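Long-range contact in lysozyme (Meretrix lusoria, PDB 3AYQ), which cleaves the beta-1,4 linkages of bacterial peptidoglycan, lysing Gram-positive bacteria, and also acts as a chitinase: residues Glu42-Asp47 against Gln70-Arg75. Residues are numbered along the deposited sequence; the frame is centred on the assembly and turned at random.
Sequences EAYWID and QNYMKR. With NAG (2-acetamido-2-deoxy-beta-D-glucopyranose), chain B; NAG (2-acetamido-2-deoxy-beta-D-glucopyranose), chain C; NAG (2-acetamido-2-deoxy-beta-D-glucopyranose), chain D.
Atom O6 of the chain D NAG is gripped from both segments: it takes the hydroxyl proton of Tyr72 OH at 2.8 Å and gives its own to Asp47 OD2. This is the substrate cleft of an i-type lysozyme of glycosyl hydrolase family 22, where the short helix 42-47 meets segment 70-75 of the long helix 62-80, their segment axes 71° apart, and both send side chains to the bound sugars. The carboxylate of Asp47 is shared further, for OD1 receives N2 of the chain C NAG nearly straight at 3.0 Å, and OD2 also bonds the hydroxyl of Tyr76, one helical turn past Tyr72. Its two oxygens thus read two successive sugars.

Beneath this polar layer the rings of Tyr44 and Tyr72 form an offset stack, almost parallel with planes 6° apart and centroids 3.8 Å apart. CG of Tyr44 lies anti to the backbone N (chi1 -175°), which carries its ring across toward helix 62-80, where it lies obliquely over that of Tyr72. The acetamido methyl C8 of the chain B NAG covers the other face of Tyr44, toward its rim, so that the Tyr44 ring lies between the acetamido group and Tyr72. The hydroxyl of Tyr44 bonds His93 ND1, fixing the far end of that ring, while Met73 CE packs against the same oxygen.

The exposed Arg75 reaches over with a chain extended from CG to NE. Its NH1 donates in the guanidinium plane to a lone pair of Asp47 O at 2.8 Å, at the C-terminal end of helix 42-47, whereas Asp47 CG lies over a guanidinium face, with OD1 4.2 Å from NH1 and well out of the guanidinium plane, too far for a salt bridge.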
ATOM      1  N   GLU A  42       7.298  -9.265   1.882  1.00  6.76           N
ATOM      2  CA  GLU A  42       7.236  -9.996   3.145  1.00  7.83           C
ATOM      3  C   GLU A  42       7.485  -9.139   4.384  1.00  7.72           C
ATOM      4  O   GLU A  42       6.788  -9.284   5.387  1.00  7.39           O
ATOM      5  CB  GLU A  42       8.223 -11.171   3.126  1.00  6.98           C
ATOM      6  CG  GLU A  42       8.199 -12.023   4.388  1.00  8.67           C
ATOM      7  CD  GLU A  42       9.129 -13.218   4.301  1.00 12.05           C
ATOM      8  OE1 GLU A  42      10.293 -13.040   3.883  1.00 14.67           O
ATOM      9  OE2 GLU A  42       8.702 -14.336   4.656  1.00 16.41           O
ATOM     10  N   ALA A  43       8.475  -8.251   4.322  1.00  7.87           N
ATOM     11  CA  ALA A  43       8.795  -7.396   5.465  1.00  8.52           C
ATOM     12  C   ALA A  43       7.621  -6.502   5.842  1.00  7.12           C
ATOM     13  O   ALA A  43       7.368  -6.251   7.019  1.00  7.03           O
ATOM     14  CB  ALA A  43      10.018  -6.544   5.152  1.00  9.28           C
ATOM     15  N   TYR A  44       6.915  -6.011   4.829  1.00  6.46           N
ATOM     16  CA  TYR A  44       5.757  -5.145   5.025  1.00  6.71           C
ATOM     17  C   TYR A  44       4.665  -5.963   5.710  1.00  7.68           C
ATOM     18  O   TYR A  44       4.013  -5.502   6.652  1.00  6.71           O
ATOM     19  CB  TYR A  44       5.281  -4.639   3.655  1.00  7.24           C
ATOM     20  CG  TYR A  44       4.151  -3.627   3.650  1.00  6.62           C
ATOM     21  CD1 TYR A  44       2.833  -4.021   3.854  1.00  4.27           C
ATOM     22  CD2 TYR A  44       4.399  -2.281   3.366  1.00  6.77           C
ATOM     23  CE1 TYR A  44       1.779  -3.104   3.765  1.00  4.83           C
ATOM     24  CE2 TYR A  44       3.357  -1.355   3.278  1.00  4.65           C
ATOM     25  CZ  TYR A  44       2.049  -1.775   3.473  1.00  3.66           C
ATOM     26  OH  TYR A  44       1.011  -0.875   3.356  1.00  8.34           O
ATOM     27  N   TRP A  45       4.486  -7.189   5.232  1.00  6.62           N
ATOM     28  CA  TRP A  45       3.489  -8.094   5.775  1.00  7.34           C
ATOM     29  C   TRP A  45       3.790  -8.411   7.236  1.00  8.21           C
ATOM     30  O   TRP A  45       2.879  -8.542   8.047  1.00  7.32           O
ATOM     31  CB  TRP A  45       3.462  -9.381   4.952  1.00  8.58           C
ATOM     32  CG  TRP A  45       2.536 -10.415   5.487  1.00  8.65           C
ATOM     33  CD1 TRP A  45       1.174 -10.429   5.395  1.00  9.33           C
ATOM     34  CD2 TRP A  45       2.906 -11.591   6.209  1.00  9.20           C
ATOM     35  NE1 TRP A  45       0.671 -11.549   6.016  1.00 10.81           N
ATOM     36  CE2 TRP A  45       1.713 -12.279   6.525  1.00 10.71           C
ATOM     37  CE3 TRP A  45       4.130 -12.131   6.622  1.00 11.68           C
ATOM     38  CZ2 TRP A  45       1.707 -13.487   7.238  1.00 11.25           C
ATOM     39  CZ3 TRP A  45       4.126 -13.332   7.331  1.00 11.06           C
ATOM     40  CH2 TRP A  45       2.920 -13.994   7.631  1.00  9.14           C
ATOM     41  N   ILE A  46       5.073  -8.549   7.559  1.00  7.09           N
ATOM     42  CA  ILE A  46       5.483  -8.825   8.930  1.00  8.22           C
ATOM     43  C   ILE A  46       5.151  -7.602   9.780  1.00  7.00           C
ATOM     44  O   ILE A  46       4.545  -7.716  10.844  1.00  7.39           O
ATOM     45  CB  ILE A  46       7.002  -9.103   9.013  1.00  7.57           C
ATOM     46  CG1 ILE A  46       7.321 -10.426   8.317  1.00  9.50           C
ATOM     47  CG2 ILE A  46       7.463  -9.112  10.466  1.00 10.20           C
ATOM     48  CD1 ILE A  46       8.790 -10.797   8.345  1.00 10.29           C
ATOM     49  N   ASP A  47       5.531  -6.425   9.290  1.00  6.18           N
ATOM     50  CA  ASP A  47       5.280  -5.190  10.024  1.00  8.33           C
ATOM     51  C   ASP A  47       3.798  -4.864  10.227  1.00  8.34           C
ATOM     52  O   ASP A  47       3.446  -4.200  11.201  1.00  8.66           O
ATOM     53  CB  ASP A  47       5.995  -4.015   9.339  1.00  7.85           C
ATOM     54  CG  ASP A  47       7.478  -3.935   9.700  1.00  8.96           C
ATOM     55  OD1 ASP A  47       8.033  -4.935  10.205  1.00  8.27           O
ATOM     56  OD2 ASP A  47       8.097  -2.869   9.467  1.00  8.43           O
ATOM     57  N   GLN A  70      -3.911  -1.067   6.022  1.00  7.77           N
ATOM     58  CA  GLN A  70      -4.534  -0.315   7.104  1.00  7.42           C
ATOM     59  C   GLN A  70      -3.670  -0.387   8.358  1.00  6.87           C
ATOM     60  O   GLN A  70      -3.408   0.627   8.988  1.00  7.91           O
ATOM     61  CB  GLN A  70      -5.929  -0.873   7.410  1.00  8.22           C
ATOM     62  CG  GLN A  70      -6.950  -0.626   6.311  1.00  5.72           C
ATOM     63  CD  GLN A  70      -7.434   0.813   6.268  1.00  6.69           C
ATOM     64  OE1 GLN A  70      -6.797   1.716   6.814  1.00  8.30           O
ATOM     65  NE2 GLN A  70      -8.565   1.032   5.608  1.00  7.63           N
ATOM     66  N   ASN A  71      -3.226  -1.591   8.715  1.00  8.63           N
ATOM     67  CA  ASN A  71      -2.392  -1.770   9.900  1.00  7.46           C
ATOM     68  C   ASN A  71      -1.013  -1.123   9.752  1.00  7.71           C
ATOM     69  O   ASN A  71      -0.451  -0.610  10.725  1.00  6.95           O
ATOM     70  CB  ASN A  71      -2.222  -3.263  10.219  1.00  8.96           C
ATOM     71  CG  ASN A  71      -3.522  -3.926  10.642  1.00 11.64           C
ATOM     72  OD1 ASN A  71      -4.475  -3.258  11.037  1.00 13.92           O
ATOM     73  ND2 ASN A  71      -3.556  -5.256  10.579  1.00 13.30           N
ATOM     74  N   TYR A  72      -0.464  -1.150   8.544  1.00  6.24           N
ATOM     75  CA  TYR A  72       0.851  -0.557   8.307  1.00  6.71           C
ATOM     76  C   TYR A  72       0.803   0.953   8.491  1.00  6.39           C
ATOM     77  O   TYR A  72       1.729   1.553   9.038  1.00  6.42           O
ATOM     78  CB  TYR A  72       1.329  -0.883   6.892  1.00  5.40           C
ATOM     79  CG  TYR A  72       2.801  -0.639   6.654  1.00  5.24           C
ATOM     80  CD1 TYR A  72       3.266   0.598   6.215  1.00  6.35           C
ATOM     81  CD2 TYR A  72       3.732  -1.663   6.845  1.00  7.30           C
ATOM     82  CE1 TYR A  72       4.622   0.810   5.965  1.00  6.86           C
ATOM     83  CE2 TYR A  72       5.086  -1.461   6.603  1.00  7.32           C
ATOM     84  CZ  TYR A  72       5.523  -0.226   6.162  1.00  6.89           C
ATOM     85  OH  TYR A  72       6.860  -0.040   5.908  1.00  5.96           O
ATOM     86  N   MET A  73      -0.274   1.573   8.027  1.00  6.45           N
ATOM     87  CA  MET A  73      -0.410   3.018   8.152  1.00  6.36           C
ATOM     88  C   MET A  73      -0.704   3.421   9.596  1.00  7.14           C
ATOM     89  O   MET A  73      -0.282   4.483  10.053  1.00  7.94           O
ATOM     90  CB  MET A  73      -1.509   3.526   7.209  1.00  7.01           C
ATOM     91  CG  MET A  73      -1.241   3.224   5.736  1.00  6.15           C
ATOM     92  SD  MET A  73       0.445   3.678   5.236  1.00  8.47           S
ATOM     93  CE  MET A  73       0.674   2.627   3.793  1.00  7.12           C
ATOM     94  N   LYS A  74      -1.421   2.572  10.324  1.00  7.31           N
ATOM     95  CA  LYS A  74      -1.726   2.875  11.719  1.00  8.96           C
ATOM     96  C   LYS A  74      -0.428   2.808  12.515  1.00  9.61           C
ATOM     97  O   LYS A  74      -0.235   3.536  13.487  1.00  8.72           O
ATOM     98  CB  LYS A  74      -2.719   1.861  12.286  1.00 10.10           C
ATOM     99  CG  LYS A  74      -3.199   2.190  13.698  1.00  9.99           C
ATOM    100  CD  LYS A  74      -4.029   3.464  13.718  1.00 14.32           C
ATOM    101  CE  LYS A  74      -4.567   3.750  15.107  1.00 17.79           C
ATOM    102  NZ  LYS A  74      -5.462   2.658  15.581  1.00 22.42           N
ATOM    103  N   ARG A  75       0.468   1.926  12.087  1.00  8.52           N
ATOM    104  CA  ARG A  75       1.741   1.756  12.769  1.00  8.92           C
ATOM    105  C   ARG A  75       2.783   2.827  12.459  1.00 10.23           C
ATOM    106  O   ARG A  75       3.439   3.335  13.368  1.00 10.37           O
ATOM    107  CB  ARG A  75       2.328   0.376  12.448  1.00  8.71           C
ATOM    108  CG  ARG A  75       3.705   0.150  13.046  1.00  9.46           C
ATOM    109  CD  ARG A  75       4.189  -1.272  12.840  1.00  9.78           C
ATOM    110  NE  ARG A  75       5.410  -1.522  13.601  1.00 12.48           N
ATOM    111  CZ  ARG A  75       5.951  -2.723  13.779  1.00 13.60           C
ATOM    112  NH1 ARG A  75       5.383  -3.797  13.250  1.00 13.63           N
ATOM    113  NH2 ARG A  75       7.056  -2.846  14.500  1.00 18.39           N
TER
HETATM  114  C1  NAG B   2       8.258  -1.205  -0.889  1.00 20.00           C
HETATM  115  C2  NAG B   2       7.655  -1.862   0.367  1.00 20.00           C
HETATM  116  C3  NAG B   2       8.286  -1.341   1.668  1.00 20.00           C
HETATM  117  C4  NAG B   2       9.819  -1.291   1.629  1.00 20.00           C
HETATM  118  C5  NAG B   2      10.269  -0.699   0.285  1.00 20.00           C
HETATM  119  C6  NAG B   2      11.801  -0.705   0.158  1.00 20.00           C
HETATM  120  C7  NAG B   2       5.432  -2.887   0.325  1.00 20.00           C
HETATM  121  C8  NAG B   2       3.949  -2.642   0.217  1.00 20.00           C
HETATM  122  N2  NAG B   2       6.207  -1.815   0.389  1.00 20.00           N
HETATM  123  O3  NAG B   2       7.875  -2.068   2.808  1.00 20.00           O
HETATM  124  O4  NAG B   2      10.337  -0.705   2.541  1.00 20.00           O
HETATM  125  O5  NAG B   2       9.663  -1.318  -0.837  1.00 20.00           O
HETATM  126  O6  NAG B   2      12.310  -1.938  -0.291  1.00 20.00           O
HETATM  127  O7  NAG B   2       5.840  -4.020   0.304  1.00 20.00           O
HETATM  128  C1  NAG C   4      11.451  -2.347   8.767  1.00 20.00           C
HETATM  129  C2  NAG C   4      11.701  -3.478   9.762  1.00 20.00           C
HETATM  130  C3  NAG C   4      11.462  -2.967  11.196  1.00 20.00           C
HETATM  131  C4  NAG C   4      12.259  -1.698  11.454  1.00 20.00           C
HETATM  132  C5  NAG C   4      11.950  -0.656  10.382  1.00 20.00           C
HETATM  133  C6  NAG C   4      12.862   0.568  10.570  1.00 20.00           C
HETATM  134  C7  NAG C   4      11.276  -5.825   9.002  1.00 20.00           C
HETATM  135  C8  NAG C   4      10.272  -6.947   9.050  1.00 20.00           C
HETATM  136  N2  NAG C   4      10.881  -4.646   9.480  1.00 20.00           N
HETATM  137  O3  NAG C   4      11.868  -3.955  12.095  1.00 20.00           O
HETATM  138  O4  NAG C   4      11.970  -1.180  12.717  1.00 20.00           O
HETATM  139  O5  NAG C   4      12.175  -1.193   9.093  1.00 20.00           O
HETATM  140  O6  NAG C   4      14.201   0.192  10.345  1.00 20.00           O
HETATM  141  O7  NAG C   4      12.362  -6.019   8.506  1.00 20.00           O
HETATM  142  C1  NAG D   3      10.845  -1.413   3.650  1.00 20.00           C
HETATM  143  C2  NAG D   3      12.019  -0.702   4.365  1.00 20.00           C
HETATM  144  C3  NAG D   3      12.439  -1.429   5.654  1.00 20.00           C
HETATM  145  C4  NAG D   3      11.245  -1.839   6.515  1.00 20.00           C
HETATM  146  C5  NAG D   3      10.194  -2.494   5.601  1.00 20.00           C
HETATM  147  C6  NAG D   3       8.965  -2.994   6.365  1.00 20.00           C
HETATM  148  C7  NAG D   3      13.517   0.704   3.120  1.00 20.00           C
HETATM  149  C8  NAG D   3      14.727   0.797   2.264  1.00 20.00           C
HETATM  150  N2  NAG D   3      13.167  -0.516   3.497  1.00 20.00           N
HETATM  151  O3  NAG D   3      13.326  -0.682   6.438  1.00 20.00           O
HETATM  152  O4  NAG D   3      11.811  -2.780   7.503  1.00 20.00           O
HETATM  153  O5  NAG D   3       9.811  -1.639   4.554  1.00 20.00           O
HETATM  154  O6  NAG D   3       8.409  -1.972   7.137  1.00 20.00           O
HETATM  155  O7  NAG D   3      12.907   1.691   3.423  1.00 20.00           O